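Local coordinates for protein manganese lipoxygenase (Gaeumannomyces graminis, PDB 5FX8) that uses a mononuclear manganese centre to dioxygenate linoleic and alpha-linolenic acids, giving 11S- and 13R-hydroperoxy fatty acids, at residues P74-G78 / A327-V331; K208-L212 / D387-R391; V256-Y262 / I504-K508. All coordinates share one frame. Residues are numbered along the deposited sequence.

Contact 1 of 3, residues P74-G78 / A327-V331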
loop_
_atom_site.group_PDB
_atom_site.type_symbol
_atom_site.label_atom_id
_atom_site.label_comp_id
_atom_site.label_asym_id
_atom_site.label_seq_id
_atom_site.Cartn_x
_atom_site.Cartn_y
_atom_site.Cartn_z
ATOM N N PRO A 74 -7.474 5.529 -24.212
ATOM C CA PRO A 74 -6.140 6.121 -24.123
ATOM C C PRO A 74 -5.521 5.865 -22.764
ATOM O O PRO A 74 -6.209 5.660 -21.765
ATOM C CB PRO A 74 -6.400 7.606 -24.339
ATOM C CG PRO A 74 -7.718 7.659 -24.973
ATOM C CD PRO A 74 -8.499 6.572 -24.398
ATOM N N SER A 75 -4.193 5.868 -22.753
ATOM C CA SER A 75 -3.435 5.759 -21.527
ATOM C C SER A 75 -3.678 6.987 -20.659
ATOM O O SER A 75 -3.622 8.121 -21.129
ATOM C CB SER A 75 -1.960 5.604 -21.878
ATOM O OG SER A 75 -1.117 5.540 -20.748
ATOM N N THR A 76 -3.979 6.765 -19.399
ATOM C CA THR A 76 -4.031 7.829 -18.420
ATOM C C THR A 76 -2.892 7.624 -17.424
ATOM O O THR A 76 -2.193 6.608 -17.450
ATOM C CB THR A 76 -5.396 7.861 -17.725
ATOM O OG1 THR A 76 -5.494 6.752 -16.832
ATOM C CG2 THR A 76 -6.529 7.749 -18.741
ATOM N N LEU A 77 -2.705 8.616 -16.557
ATOM C CA LEU A 77 -1.626 8.655 -15.578
ATOM C C LEU A 77 -0.270 8.472 -16.243
ATOM O O LEU A 77 0.536 7.635 -15.843
ATOM C CB LEU A 77 -1.826 7.614 -14.473
ATOM C CG LEU A 77 -1.174 7.977 -13.115
ATOM C CD1 LEU A 77 -1.918 9.122 -12.430
ATOM C CD2 LEU A 77 -1.081 6.796 -12.163
ATOM N N GLY A 78 -0.015 9.265 -17.268
ATOM C CA GLY A 78 1.170 9.072 -18.077
ATOM C C GLY A 78 0.856 8.326 -19.359
ATOM O O GLY A 78 -0.271 7.913 -19.640
ATOM N N ALA A 327 -8.885 1.715 -9.924
ATOM C CA ALA A 327 -8.989 2.956 -9.206
ATOM C C ALA A 327 -7.704 3.766 -9.226
ATOM O O ALA A 327 -7.771 4.986 -9.116
ATOM C CB ALA A 327 -9.404 2.678 -7.765
ATOM N N ILE A 328 -6.545 3.140 -9.417
ATOM C CA ILE A 328 -5.293 3.833 -9.128
ATOM C C ILE A 328 -5.036 4.951 -10.136
ATOM O O ILE A 328 -4.594 6.038 -9.756
ATOM C CB ILE A 328 -4.114 2.841 -9.052
ATOM C CG1 ILE A 328 -4.395 1.753 -8.016
ATOM C CG2 ILE A 328 -2.833 3.552 -8.649
ATOM C CD1 ILE A 328 -4.671 2.261 -6.650
ATOM N N ARG A 329 -5.307 4.728 -11.418
ATOM C CA ARG A 329 -5.111 5.818 -12.372
ATOM C C ARG A 329 -6.101 6.976 -12.171
ATOM O O ARG A 329 -5.661 8.136 -12.119
ATOM C CB ARG A 329 -5.117 5.261 -13.798
ATOM C CG ARG A 329 -3.897 4.407 -14.079
ATOM C CD ARG A 329 -3.516 4.360 -15.556
ATOM N NE ARG A 329 -3.587 3.011 -16.131
ATOM C CZ ARG A 329 -3.289 2.705 -17.386
ATOM N NH1 ARG A 329 -2.888 3.637 -18.222
ATOM N NH2 ARG A 329 -3.391 1.465 -17.799
ATOM N N PRO A 330 -7.411 6.755 -12.033
ATOM C CA PRO A 330 -8.310 7.893 -11.784
ATOM C C PRO A 330 -8.033 8.652 -10.497
ATOM O O PRO A 330 -8.090 9.895 -10.472
ATOM C CB PRO A 330 -9.682 7.226 -11.734
ATOM C CG PRO A 330 -9.530 6.016 -12.431
ATOM C CD PRO A 330 -8.173 5.521 -12.236
ATOM N N VAL A 331 -7.794 7.927 -9.406
ATOM C CA VAL A 331 -7.578 8.565 -8.117
ATOM C C VAL A 331 -6.263 9.321 -8.138
ATOM O O VAL A 331 -6.183 10.482 -7.709
ATOM C CB VAL A 331 -7.627 7.519 -6.987
ATOM C CG1 VAL A 331 -7.151 8.096 -5.669
ATOM C CG2 VAL A 331 -9.028 6.975 -6.837
#
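Arg-329, in the helix that runs on to residue 336, is the long arm of this contact. Its CA-to-CB bond points toward the loop 74-78, and chi1 of -69° (m) followed by chi2 of -154° (t) extends the chain along that loop; chi3 of -118°, between wells, then orients the guanidinium so that Thr-76 O and Ser-75 OG lie at its edge, near its plane. Arg-329 NH1 donates to Thr-76 O at 3.1 Å with an N-H...O angle of 167°, nearly straight. Ser-75, with chi1 t, uses OG otherwise: it donates to Gly-78 O at 2.8 Å and also bonds the backbone of Thr-80, bracing the loop. Thr-76 in the p rotamer sets OG1 3.4 Å from Arg-329 CD. Leu-77 sits in the left-handed region (phi/psi 54/51), uncommon for a residue other than glycine, asparagine or aspartate, and from there points its CB toward the helix, 3.8 Å from Arg-329 CD, so that apolar carbon lies against the arginine's methylenes. Gly-78, at phi/psi 100/178, has a backbone that would jam a CB against the preceding carbonyl. Ile-328, both chi angles m, leads its end away from the loop to His-294, a manganese ligand. With NE salt-bridged to Glu-298 and NH1 also bonded to Thr-81 O, the arginine charge is matched by a carboxylate and backbone carbonyls, tying the loop between strands 71-73 and 83-85 to a helix bordering the metal site.

Contact 2 of 3, residues K208-L212 / D387-R391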
loop_
_atom_site.group_PDB
_atom_site.type_symbol
_atom_site.label_atom_id
_atom_site.label_comp_id
_atom_site.label_asym_id
_atom_site.label_seq_id
_atom_site.Cartn_x
_atom_site.Cartn_y
_atom_site.Cartn_z
ATOM N N LYS A 208 37.339 -4.403 -14.504
ATOM C CA LYS A 208 37.703 -5.622 -15.207
ATOM C C LYS A 208 37.312 -6.840 -14.394
ATOM O O LYS A 208 37.035 -7.905 -14.954
ATOM C CB LYS A 208 39.202 -5.613 -15.502
ATOM C CG LYS A 208 39.645 -6.442 -16.688
ATOM C CD LYS A 208 40.210 -7.790 -16.254
ATOM C CE LYS A 208 40.767 -8.611 -17.434
ATOM N NZ LYS A 208 41.235 -9.973 -17.033
ATOM N N GLY A 209 37.274 -6.697 -13.085
ATOM C CA GLY A 209 36.929 -7.805 -12.241
ATOM C C GLY A 209 35.457 -8.011 -12.045
ATOM O O GLY A 209 35.078 -8.872 -11.260
ATOM N N GLY A 210 34.613 -7.254 -12.735
ATOM C CA GLY A 210 33.180 -7.364 -12.555
ATOM C C GLY A 210 32.707 -7.031 -11.163
ATOM O O GLY A 210 31.720 -7.598 -10.714
ATOM N N ARG A 211 33.393 -6.127 -10.462
ATOM C CA ARG A 211 33.047 -5.736 -9.103
ATOM C C ARG A 211 32.467 -4.324 -9.007
ATOM O O ARG A 211 32.243 -3.856 -7.898
ATOM C CB ARG A 211 34.271 -5.848 -8.195
ATOM C CG ARG A 211 35.000 -7.148 -8.331
ATOM C CD ARG A 211 36.163 -7.294 -7.389
ATOM N NE ARG A 211 35.782 -7.823 -6.088
ATOM C CZ ARG A 211 35.965 -9.075 -5.682
ATOM N NH1 ARG A 211 36.523 -9.968 -6.465
ATOM N NH2 ARG A 211 35.589 -9.435 -4.476
ATOM N N LEU A 212 32.211 -3.641 -10.126
ATOM C CA LEU A 212 31.621 -2.305 -10.133
ATOM C C LEU A 212 30.156 -2.355 -10.548
ATOM O O LEU A 212 29.806 -3.013 -11.527
ATOM C CB LEU A 212 32.368 -1.362 -11.074
ATOM C CG LEU A 212 33.648 -0.665 -10.630
ATOM C CD1 LEU A 212 33.940 0.407 -11.609
ATOM C CD2 LEU A 212 33.554 -0.080 -9.256
ATOM N N ASP A 387 28.578 -13.513 -12.555
ATOM C CA ASP A 387 28.226 -12.982 -13.871
ATOM C C ASP A 387 29.304 -11.994 -14.287
ATOM O O ASP A 387 29.275 -10.823 -13.898
ATOM C CB ASP A 387 26.854 -12.314 -13.830
ATOM C CG ASP A 387 26.256 -12.105 -15.209
ATOM O OD1 ASP A 387 26.988 -11.684 -16.131
ATOM O OD2 ASP A 387 25.045 -12.355 -15.368
ATOM N N SER A 388 30.269 -12.482 -15.061
ATOM C CA SER A 388 31.446 -11.703 -15.439
ATOM C C SER A 388 32.079 -11.016 -14.229
ATOM O O SER A 388 32.834 -10.060 -14.376
ATOM C CB SER A 388 31.090 -10.701 -16.532
ATOM O OG SER A 388 30.394 -11.364 -17.578
ATOM N N GLY A 389 31.777 -11.522 -13.030
ATOM C CA GLY A 389 32.285 -11.005 -11.782
ATOM C C GLY A 389 31.889 -11.889 -10.615
ATOM O O GLY A 389 31.290 -12.943 -10.792
ATOM N N PRO A 390 32.213 -11.485 -9.399
ATOM C CA PRO A 390 31.886 -12.305 -8.235
ATOM C C PRO A 390 30.421 -12.214 -7.849
ATOM O O PRO A 390 29.650 -11.409 -8.355
ATOM C CB PRO A 390 32.766 -11.722 -7.132
ATOM C CG PRO A 390 32.956 -10.373 -7.510
ATOM C CD PRO A 390 33.031 -10.334 -9.011
ATOM N N ARG A 391 30.066 -13.059 -6.903
ATOM C CA ARG A 391 28.688 -13.244 -6.487
ATOM C C ARG A 391 28.419 -12.289 -5.340
ATOM O O ARG A 391 29.242 -12.163 -4.436
ATOM C CB ARG A 391 28.475 -14.702 -6.069
ATOM C CG ARG A 391 27.054 -15.154 -5.806
ATOM C CD ARG A 391 26.971 -16.615 -5.304
ATOM N NE ARG A 391 26.144 -17.412 -6.198
ATOM C CZ ARG A 391 26.642 -18.323 -7.012
ATOM N NH1 ARG A 391 27.942 -18.554 -6.972
ATOM N NH2 ARG A 391 25.868 -19.004 -7.849
HETATM O O HOH W 1 35.294 -10.606 -14.756
#
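A Schellman motif ends helix 203-208, and the loop 387-391 lies directly against it. Gly-209 is the first residue to leave helical angles, and Gly-210 is the C-prime residue, with the left-handed phi/psi of 62/31 that this position requires; its N bonds back to His-207 O and Arg-211 N to Leu-206 O. Glycine suits the turn twice over, because a CB on Gly-210 would also collide with Ser-388 O and with Gly-389 CA. Gly-389, in an extended conformation, is limited by contact alone: a CB there would run into Gly-210 O. Without side chains the two backbones approach to 3.8 Å between the CA atoms of Gly-210 and Gly-389. At that distance CA-H...O contacts form, Gly-210 CA lying 3.3 Å from Ser-388 O and Gly-389 CA 3.6 Å from Gly-209 O. Pro-390 then fills the space beside the turn: its CD is 3.4 Å from Gly-209 O and 3.5 Å from Gly-210 O, and its compact ring has no NH to satisfy. Arg-178 bonds both Gly-210 O and Pro-390 O, linking the loops from strand 177-178, while Arg-211 NE bonds Leu-240 O, anchoring the turn to the five-stranded sheet. The Arg-211 guanidinium presents one face to the proline, with NH1 3.7 Å from Pro-390 CG. A water bridges the two loops, donating to Lys-208 O at 3.2 Å and to Ser-388 O at 2.5 Å.

Contact 3 of 3, residues V256-Y262 / I504-K508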
loop_
_atom_site.group_PDB
_atom_site.type_symbol
_atom_site.label_atom_id
_atom_site.label_comp_id
_atom_site.label_asym_id
_atom_site.label_seq_id
_atom_site.Cartn_x
_atom_site.Cartn_y
_atom_site.Cartn_z
ATOM N N VAL A 256 24.586 17.874 -12.113
ATOM C CA VAL A 256 23.918 19.162 -12.232
ATOM C C VAL A 256 24.850 20.250 -11.721
ATOM O O VAL A 256 25.709 20.015 -10.869
ATOM C CB VAL A 256 22.572 19.212 -11.470
ATOM C CG1 VAL A 256 21.601 18.301 -12.088
ATOM C CG2 VAL A 256 22.754 18.862 -10.016
ATOM N N GLY A 257 24.672 21.451 -12.256
ATOM C CA GLY A 257 25.425 22.592 -11.775
ATOM C C GLY A 257 26.879 22.444 -12.134
ATOM O O GLY A 257 27.247 22.179 -13.278
ATOM N N VAL A 258 27.733 22.586 -11.134
ATOM C CA VAL A 258 29.151 22.414 -11.382
ATOM C C VAL A 258 29.552 20.955 -11.474
ATOM O O VAL A 258 30.698 20.667 -11.854
ATOM C CB VAL A 258 29.940 23.122 -10.275
ATOM C CG1 VAL A 258 29.522 24.585 -10.194
ATOM C CG2 VAL A 258 29.695 22.413 -8.983
ATOM N N ASP A 259 28.651 20.032 -11.109
ATOM C CA ASP A 259 28.810 18.609 -11.394
ATOM C C ASP A 259 29.881 17.969 -10.516
ATOM O O ASP A 259 30.820 17.350 -11.013
ATOM C CB ASP A 259 29.133 18.420 -12.877
ATOM C CG ASP A 259 28.777 17.071 -13.376
ATOM O OD1 ASP A 259 28.678 16.155 -12.547
ATOM O OD2 ASP A 259 28.591 16.925 -14.592
ATOM N N LEU A 260 29.742 18.084 -9.210
ATOM C CA LEU A 260 30.785 17.567 -8.347
ATOM C C LEU A 260 30.674 16.050 -8.195
ATOM O O LEU A 260 29.626 15.449 -8.427
ATOM C CB LEU A 260 30.712 18.238 -6.982
ATOM C CG LEU A 260 30.865 19.752 -6.986
ATOM C CD1 LEU A 260 30.829 20.248 -5.572
ATOM C CD2 LEU A 260 32.157 20.107 -7.616
ATOM N N THR A 261 31.775 15.434 -7.780
ATOM C CA THR A 261 31.826 14.008 -7.492
ATOM C C THR A 261 32.247 13.829 -6.044
ATOM O O THR A 261 33.331 14.256 -5.659
ATOM C CB THR A 261 32.803 13.280 -8.418
ATOM O OG1 THR A 261 32.514 13.596 -9.781
ATOM C CG2 THR A 261 32.663 11.792 -8.256
ATOM N N TYR A 262 31.405 13.193 -5.252
ATOM C CA TYR A 262 31.670 12.960 -3.842
ATOM C C TYR A 262 32.100 11.518 -3.574
ATOM O O TYR A 262 31.870 10.602 -4.365
ATOM C CB TYR A 262 30.431 13.272 -3.008
ATOM C CG TYR A 262 29.947 14.686 -3.106
ATOM C CD1 TYR A 262 29.094 15.081 -4.124
ATOM C CD2 TYR A 262 30.304 15.615 -2.154
ATOM C CE1 TYR A 262 28.649 16.346 -4.192
ATOM C CE2 TYR A 262 29.862 16.874 -2.223
ATOM C CZ TYR A 262 29.040 17.238 -3.242
ATOM O OH TYR A 262 28.586 18.516 -3.310
ATOM N N ILE A 504 21.746 22.997 -4.842
ATOM C CA ILE A 504 22.824 22.014 -4.941
ATOM C C ILE A 504 24.153 22.723 -4.777
ATOM O O ILE A 504 24.446 23.651 -5.551
ATOM C CB ILE A 504 22.776 21.284 -6.293
ATOM C CG1 ILE A 504 21.470 20.516 -6.465
ATOM C CG2 ILE A 504 23.985 20.394 -6.460
ATOM C CD1 ILE A 504 21.171 19.642 -5.351
ATOM N N PRO A 505 25.004 22.301 -3.841
ATOM C CA PRO A 505 26.286 22.986 -3.628
ATOM C C PRO A 505 27.128 23.123 -4.889
ATOM O O PRO A 505 27.023 22.339 -5.834
ATOM C CB PRO A 505 26.989 22.102 -2.594
ATOM C CG PRO A 505 25.862 21.401 -1.873
ATOM C CD PRO A 505 24.803 21.180 -2.902
ATOM N N THR A 506 27.970 24.160 -4.885
ATOM C CA THR A 506 28.927 24.421 -5.955
ATOM C C THR A 506 30.379 24.210 -5.538
ATOM O O THR A 506 31.260 24.337 -6.387
ATOM C CB THR A 506 28.758 25.845 -6.490
ATOM O OG1 THR A 506 28.873 26.794 -5.417
ATOM C CG2 THR A 506 27.426 25.993 -7.128
ATOM N N ALA A 507 30.655 23.902 -4.273
ATOM C CA ALA A 507 32.006 23.587 -3.811
ATOM C C ALA A 507 31.901 22.536 -2.717
ATOM O O ALA A 507 30.843 21.945 -2.515
ATOM C CB ALA A 507 32.724 24.847 -3.317
ATOM N N LYS A 508 32.978 22.329 -1.971
ATOM C CA LYS A 508 32.996 21.299 -0.934
ATOM C C LYS A 508 32.897 21.927 0.457
ATOM O O LYS A 508 33.805 21.875 1.275
ATOM C CB LYS A 508 34.240 20.441 -1.078
ATOM C CG LYS A 508 34.312 19.660 -2.386
ATOM C CD LYS A 508 33.207 18.598 -2.470
ATOM C CE LYS A 508 33.274 17.748 -3.741
ATOM N NZ LYS A 508 33.946 16.432 -3.533
HETATM O O HOH W 2 27.067 19.294 -5.477
#
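Ile-504 opens the loop with CG2 4.1 Å from Val-256 CG2, two branched apolar side chains meeting, and Ile-504 also touches Met-277 of helix 268-305. Pro-505 follows, its CB 4.0 Å from Tyr-262 OH; its carbonyl accepts a hydrogen bond from a water at 3.1 Å that also bonds Tyr-262 OH at 2.8 Å. Thr-506 O lies 3.6 Å from Val-258 CG2, and Thr-506 CG2 is 4.0 Å from Val-258 CG1. Facing this part is a type II' turn, Val-256 to Asp-259, closed by Asp-259 N to Val-256 O at 3.0 Å; Gly-257, at phi/psi 68/-128, takes the corner where glycine is most at home. The turn lies in the loop of the beta-hairpin formed by strand 246-253 and the edge strand 261-262 of the antiparallel sheet. Ala-507 turns its CB away and offers its backbone instead, its O lying 3.5 Å from Leu-260 CD1. Lys-508 ends the segment by laying its aliphatic chain over the Tyr-262 ring: CE sits 4.2 Å from the ring centroid in a CH-pi contact, and NZ makes an off-centre cation-pi interaction at 4.5 Å from that centroid. Lys-508 NZ donates to Thr-261 O at 3.1 Å and forms a salt bridge with Asp-266.

Overall arrangement
Contact 1 is the one beside the manganese: the side chain of Ile-328 comes within about 5 Å of the metal and of Val-618, and about 3 Å of His-294. Contacts 2 and 3 lie at the surface, away from the annotated sites, with centres about 26 and 30 Å from the centre of the chain, against about 17 Å for contact 1. Contacts 1 and 2 stand on opposite sides of that centre, 41 Å apart between centres. Contacts 2 and 3 adjoin different parts of the same five-stranded sheet, nearest atoms about 12 Å apart. Along the chain every pair of contacts interleaves.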